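Local coordinates for protein 303aa long hypothetical esterase (Sulfolobus tokodaii, PDB 3AIN) that probably hydrolyses carboxylic ester substrates as a thermostable, dimeric member of the hormone-sensitive-lipase-like carboxylesterases of the alpha/beta hydrolase fold, at residues V315-K318 against V319-K323; Y152-S155 against E156-N159; Q304-D307 against A308-L311. The protein carries 1 engineered substitution. All coordinates share one frame; numbering follows the deposited sequence.

Contact 1. Residues V315-K318 against V319-K323; sequences VLRK and VFYGK
Arg317 meets Tyr321 and Lys323 at the carboxy end of helix 303-321, the last helix of this alpha/beta hydrolase, just before the chain terminus. Its CB lies 4.3 Å from Tyr321 CD2 and 4.4 Å from Lys323 CB. CG, anti to the carbonyl carbon (chi1 -72°), stays 4.3 Å from Tyr321 CD2, and the bend at chi3 (-80°) then turns the guanidinium toward the chain terminus. There NE donates to Ser119 O, while NH1 forms a long salt bridge to Lys323 OXT at 3.8 Å. NH2 comes close to the same atom of Arg317 in the second subunit, a pairing of charges that the terminal carboxylate would probably offset.

The helix ends at Tyr321, and Gly322, with phi 75°, is the first residue to leave helical angles. Its N still donates to Lys318 O at 2.9 Å, and Lys323 N adds a weak bond to Arg317 O at 3.5 Å. That oxygen also accepts Tyr321 N. On the buried side, Leu316 CB touches Phe320 CE2 at 4.2 Å, and Leu316 CD2 lies alongside Val319 CG1, and both side chains pack on Tyr192 of strand 192-196. Tyr321 OH is hydrogen-bonded to Gln121 O and Gly91 N.

Contact 2. Residues Y152-S155 against E156-N159; sequences YNNS and EKFN
Before Asn154 and Ser155 touch Lys157 and Phe158 directly, Asn153 is linked to the second segment through water: one molecule accepts from Glu156 N at 2.9 Å and donates a weak bond to Asn153 O.

Asn154 comes next, and most of the contact gathers round its carbonyl oxygen. Lys157 N donates to Asn154 O at 2.9 Å (N-H...O angle 154°). Lys157 CB and CG then follow the same oxygen, at 3.2 and 3.4 Å. Further out, Lys157 CD lies against Asn154 CB at 3.8 Å, and Trp150 also touches this lysine. Asn154 ND2 bonds instead to Trp150 O, one turn back in helix 139-153.

These i to i+3 bonds mark a 3-10 turn, set between helix 139-153 and strand 164-169 of the alpha/beta hydrolase sheet. Ser155 makes the second of them: Phe158 N reaches Ser155 O at 3.0 Å. Ser155 OG stands between the backbone N and the carbonyl carbon (chi1 66°), only 3.2 Å from Glu156 N, but the angle is too poor for a bond.

Phe158 CE1 passes 3.7 Å from Asn154 O, Lys157 CB sits above the centre of the Phe158 ring, and the ring packs against Val81, Tyr83 and Trp150.

Contact 3. Residues Q304-D307 against A308-L311; sequences QGRD and AIGL
Ile309 and Ala308 settle against the carbonyl oxygens of the preceding turn. Ile309 CG1 is 3.4 Å from Gly305 O: chi1 (-70°) places it there, and an extended chi2 carries CD1 past the same oxygen at 3.7 Å. The other branch, CG2, lies anti to the backbone N and meets Arg306 NH1 at 4.2 Å, the one place where two side chains touch across the contact. Ala308 CB lies 3.5 Å from both Gln304 O and Gly305 O.

In the backbone, four successive i to i+4 bonds form: Ala308 N to Gln304 O at 2.8 Å, Ile309 N to Gly305 O, Gly310 N to Arg306 O and Leu311 N to Asp307 O, the last three each 3.0 Å. The unbroken i to i+4 pattern, with helical phi/psi throughout and N-H...O angles of 152 to 158°, identifies a regular alpha-helix, here the first turns of helix 303-321, the last helix of the alpha/beta hydrolase.

Farther out, polar partners fix the longer side chains. Bends at chi2 and chi3 swing the Arg306 guanidinium beside Ile309, and its NH2 is held by a salt bridge to Glu60, while Phe299 packs on both residues. The Asp307 carboxylate faces the dimer interface: OD2 bonds to Thr284 OG1 of the second subunit and OD1 makes a salt bridge to Lys318 of that subunit. Both carboxylate oxygens thus have a partner on the other chain, an environment expected to favour the ionised form. Tyr314 of the second subunit packs against Arg306 and Asp307.

How the contacts relate
From the N terminus, contact 2 comes first, closing a short turn after helix 139-153 on the way to strand 164-169. Contacts 3 and 1 follow on the single helix 303-321, contact 3 over its first turns and contact 1 at its end. All three are local and run in series, so none encloses or crosses another. The nearest atoms of contacts 1 and 2 are about 7 Å apart, without touching, whereas about 20 Å separates those of contacts 2 and 3. Residues 304-311 and 315-323 both reach the second subunit, and contact 1 also packs on strands 164-169 and 192-196, so the last helix spans sheet and dimer interface; residues 152-159 touch no other chain of the assembly.

Contact 1. Residues V315-K318 against V319-K323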
# COMPACT_ATOMS: atom_id res chain seq x y z
N VAL A 315 -5.11 4.69 5.69
CA VAL A 315 -6.30 3.94 6.07
C VAL A 315 -6.88 4.42 7.39
O VAL A 315 -8.09 4.41 7.58
CB VAL A 315 -6.15 2.40 6.06
CG1 VAL A 315 -5.68 1.94 4.66
CG2 VAL A 315 -5.21 1.89 7.19
N LEU A 316 -6.02 4.79 8.33
CA LEU A 316 -6.54 5.27 9.62
C LEU A 316 -7.14 6.68 9.50
O LEU A 316 -8.17 6.97 10.12
CB LEU A 316 -5.46 5.23 10.69
CG LEU A 316 -5.07 3.80 11.11
CD1 LEU A 316 -4.04 3.84 12.22
CD2 LEU A 316 -6.32 2.94 11.50
N ARG A 317 -6.54 7.53 8.69
CA ARG A 317 -7.17 8.85 8.46
C ARG A 317 -8.53 8.68 7.82
O ARG A 317 -9.50 9.37 8.17
CB ARG A 317 -6.28 9.77 7.63
CG ARG A 317 -5.08 10.28 8.42
CD ARG A 317 -4.26 11.30 7.62
NE ARG A 317 -3.36 10.67 6.65
CZ ARG A 317 -3.52 10.74 5.33
NH1 ARG A 317 -4.56 11.38 4.82
NH2 ARG A 317 -2.69 10.09 4.53
N LYS A 318 -8.60 7.76 6.86
CA LYS A 318 -9.87 7.46 6.20
C LYS A 318 -10.91 6.98 7.21
O LYS A 318 -12.07 7.45 7.22
CB LYS A 318 -9.67 6.41 5.09
CG LYS A 318 -10.96 5.85 4.49
CD LYS A 318 -10.68 4.62 3.59
CE LYS A 318 -10.45 3.36 4.44
NZ LYS A 318 -10.42 2.11 3.61
N VAL A 319 -10.57 5.94 7.98
CA VAL A 319 -11.56 5.37 8.89
C VAL A 319 -11.94 6.32 10.04
O VAL A 319 -13.09 6.34 10.43
CB VAL A 319 -11.16 3.96 9.43
CG1 VAL A 319 -10.11 4.07 10.52
CG2 VAL A 319 -12.40 3.24 9.98
N PHE A 320 -10.99 7.09 10.55
CA PHE A 320 -11.27 7.98 11.70
C PHE A 320 -11.97 9.25 11.21
O PHE A 320 -12.94 9.70 11.82
CB PHE A 320 -9.98 8.38 12.43
CG PHE A 320 -9.38 7.29 13.27
CD1 PHE A 320 -10.19 6.47 14.06
CD2 PHE A 320 -8.00 7.20 13.41
CE1 PHE A 320 -9.62 5.46 14.84
CE2 PHE A 320 -7.43 6.24 14.26
CZ PHE A 320 -8.24 5.39 14.97
N TYR A 321 -11.48 9.82 10.11
CA TYR A 321 -11.81 11.20 9.77
C TYR A 321 -12.61 11.35 8.47
O TYR A 321 -13.08 12.44 8.16
CB TYR A 321 -10.57 12.08 9.74
CG TYR A 321 -9.70 12.00 10.96
CD1 TYR A 321 -10.20 12.24 12.23
CD2 TYR A 321 -8.36 11.64 10.84
CE1 TYR A 321 -9.38 12.13 13.35
CE2 TYR A 321 -7.51 11.61 11.96
CZ TYR A 321 -8.05 11.77 13.22
OH TYR A 321 -7.21 11.81 14.31
N GLY A 322 -12.71 10.28 7.69
CA GLY A 322 -13.29 10.37 6.35
C GLY A 322 -12.37 11.01 5.33
O GLY A 322 -12.78 11.28 4.20
N LYS A 323 -11.10 11.18 5.69
CA LYS A 323 -10.12 11.84 4.81
C LYS A 323 -9.42 10.87 3.86
O LYS A 323 -10.05 10.15 3.08
CB LYS A 323 -9.07 12.58 5.65
CG LYS A 323 -9.57 13.88 6.26
CD LYS A 323 -8.57 15.01 6.04
CE LYS A 323 -8.95 16.26 6.82
NZ LYS A 323 -9.03 15.98 8.28
OXT LYS A 323 -8.19 10.80 3.83

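Contact 2. Residues Y152-S155 against E156-N159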
# COMPACT_ATOMS: atom_id res chain seq x y z
N TYR A 152 -10.36 2.41 25.65
CA TYR A 152 -11.69 2.55 25.08
C TYR A 152 -12.58 3.28 26.10
O TYR A 152 -13.42 4.10 25.73
CB TYR A 152 -12.28 1.16 24.82
CG TYR A 152 -13.64 1.16 24.15
CD1 TYR A 152 -13.77 1.34 22.77
CD2 TYR A 152 -14.77 0.80 24.87
CE1 TYR A 152 -15.00 1.25 22.14
CE2 TYR A 152 -16.01 0.73 24.25
CZ TYR A 152 -16.11 0.91 22.89
OH TYR A 152 -17.34 0.77 22.28
N ASN A 153 -12.41 2.92 27.36
CA ASN A 153 -13.26 3.44 28.43
C ASN A 153 -12.79 4.80 28.94
O ASN A 153 -13.47 5.41 29.78
CB ASN A 153 -13.33 2.43 29.58
CG ASN A 153 -14.28 1.28 29.28
OD1 ASN A 153 -15.11 1.36 28.37
ND2 ASN A 153 -14.21 0.23 30.10
N ASN A 154 -11.64 5.28 28.46
CA ASN A 154 -11.07 6.55 28.91
C ASN A 154 -10.66 7.47 27.74
O ASN A 154 -9.86 8.39 27.92
CB ASN A 154 -9.89 6.33 29.84
CG ASN A 154 -10.31 5.73 31.18
OD1 ASN A 154 -10.69 6.46 32.11
ND2 ASN A 154 -10.30 4.40 31.28
N SER A 155 -11.30 7.25 26.60
CA SER A 155 -10.91 7.88 25.33
C SER A 155 -11.05 9.39 25.39
O SER A 155 -10.28 10.09 24.77
CB SER A 155 -11.73 7.34 24.16
OG SER A 155 -13.11 7.70 24.25
N GLU A 156 -11.91 9.88 26.29
CA GLU A 156 -12.08 11.32 26.43
C GLU A 156 -10.85 12.02 27.01
O GLU A 156 -10.61 13.19 26.71
CB GLU A 156 -13.34 11.63 27.28
CG GLU A 156 -14.67 11.12 26.67
CD GLU A 156 -15.07 11.82 25.35
OE1 GLU A 156 -16.03 11.35 24.71
OE2 GLU A 156 -14.54 12.90 25.03
N LYS A 157 -10.00 11.27 27.72
CA LYS A 157 -8.74 11.81 28.25
C LYS A 157 -7.85 12.31 27.11
O LYS A 157 -6.95 13.13 27.31
CB LYS A 157 -7.97 10.76 29.05
CG LYS A 157 -8.60 10.33 30.36
CD LYS A 157 -7.73 9.26 31.00
CE LYS A 157 -7.51 9.52 32.47
NZ LYS A 157 -6.41 10.49 32.67
N PHE A 158 -8.00 11.66 25.97
CA PHE A 158 -7.17 11.91 24.80
C PHE A 158 -7.92 12.69 23.71
O PHE A 158 -7.47 12.79 22.55
CB PHE A 158 -6.66 10.56 24.26
CG PHE A 158 -6.10 9.66 25.33
CD1 PHE A 158 -6.77 8.51 25.71
CD2 PHE A 158 -4.96 10.03 26.03
CE1 PHE A 158 -6.34 7.77 26.79
CE2 PHE A 158 -4.52 9.29 27.12
CZ PHE A 158 -5.16 8.10 27.44
N ASN A 159 -9.10 13.20 24.06
CA ASN A 159 -10.04 13.75 23.08
C ASN A 159 -10.25 12.77 21.91
O ASN A 159 -10.34 13.19 20.77
CB ASN A 159 -9.56 15.14 22.62
CG ASN A 159 -10.68 16.02 22.02
OD1 ASN A 159 -10.39 17.06 21.43
ND2 ASN A 159 -11.91 15.54 22.02
O HOH W 1 -13.80 8.35 27.96

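Contact 3. Residues Q304-D307 against A308-L311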
# COMPACT_ATOMS: atom_id res chain seq x y z
N GLN A 304 10.57 1.24 1.26
CA GLN A 304 9.30 0.50 1.33
C GLN A 304 8.63 0.54 2.70
O GLN A 304 7.39 0.53 2.80
CB GLN A 304 9.47 -0.95 0.90
CG GLN A 304 9.94 -1.12 -0.55
CD GLN A 304 11.46 -1.34 -0.66
OE1 GLN A 304 12.25 -0.75 0.08
NE2 GLN A 304 11.87 -2.19 -1.62
N GLY A 305 9.46 0.60 3.75
CA GLY A 305 8.96 0.73 5.11
C GLY A 305 8.27 2.08 5.29
O GLY A 305 7.24 2.17 5.96
N ARG A 306 8.94 3.15 4.85
CA ARG A 306 8.33 4.46 4.84
C ARG A 306 6.99 4.48 4.09
O ARG A 306 6.02 5.05 4.58
CB ARG A 306 9.30 5.53 4.29
CG ARG A 306 8.66 6.87 3.96
CD ARG A 306 7.91 7.42 5.15
NE ARG A 306 8.84 7.81 6.20
CZ ARG A 306 8.47 8.39 7.34
NH1 ARG A 306 7.18 8.55 7.63
NH2 ARG A 306 9.40 8.75 8.22
N ASP A 307 6.94 3.84 2.92
CA ASP A 307 5.68 3.79 2.16
C ASP A 307 4.60 2.96 2.87
O ASP A 307 3.42 3.30 2.81
CB ASP A 307 5.92 3.28 0.71
CG ASP A 307 6.82 4.24 -0.10
OD1 ASP A 307 6.90 5.42 0.29
OD2 ASP A 307 7.40 3.83 -1.13
N ALA A 308 5.00 1.88 3.54
CA ALA A 308 4.07 1.14 4.40
C ALA A 308 3.47 2.01 5.50
O ALA A 308 2.26 1.99 5.73
CB ALA A 308 4.73 -0.10 5.01
N ILE A 309 4.29 2.84 6.12
CA ILE A 309 3.79 3.75 7.14
C ILE A 309 2.84 4.77 6.51
O ILE A 309 1.85 5.15 7.12
CB ILE A 309 4.93 4.43 7.87
CG1 ILE A 309 5.66 3.41 8.74
CG2 ILE A 309 4.41 5.61 8.73
CD1 ILE A 309 7.02 3.88 9.23
N GLY A 310 3.13 5.21 5.28
CA GLY A 310 2.20 6.12 4.57
C GLY A 310 0.84 5.47 4.33
O GLY A 310 -0.20 6.12 4.48
N LEU A 311 0.84 4.19 3.95
CA LEU A 311 -0.42 3.44 3.73
C LEU A 311 -1.20 3.27 5.03
O LEU A 311 -2.44 3.43 5.04
CB LEU A 311 -0.12 2.06 3.13
CG LEU A 311 -1.29 1.11 2.88
CD1 LEU A 311 -2.38 1.78 2.04
CD2 LEU A 311 -0.81 -0.18 2.22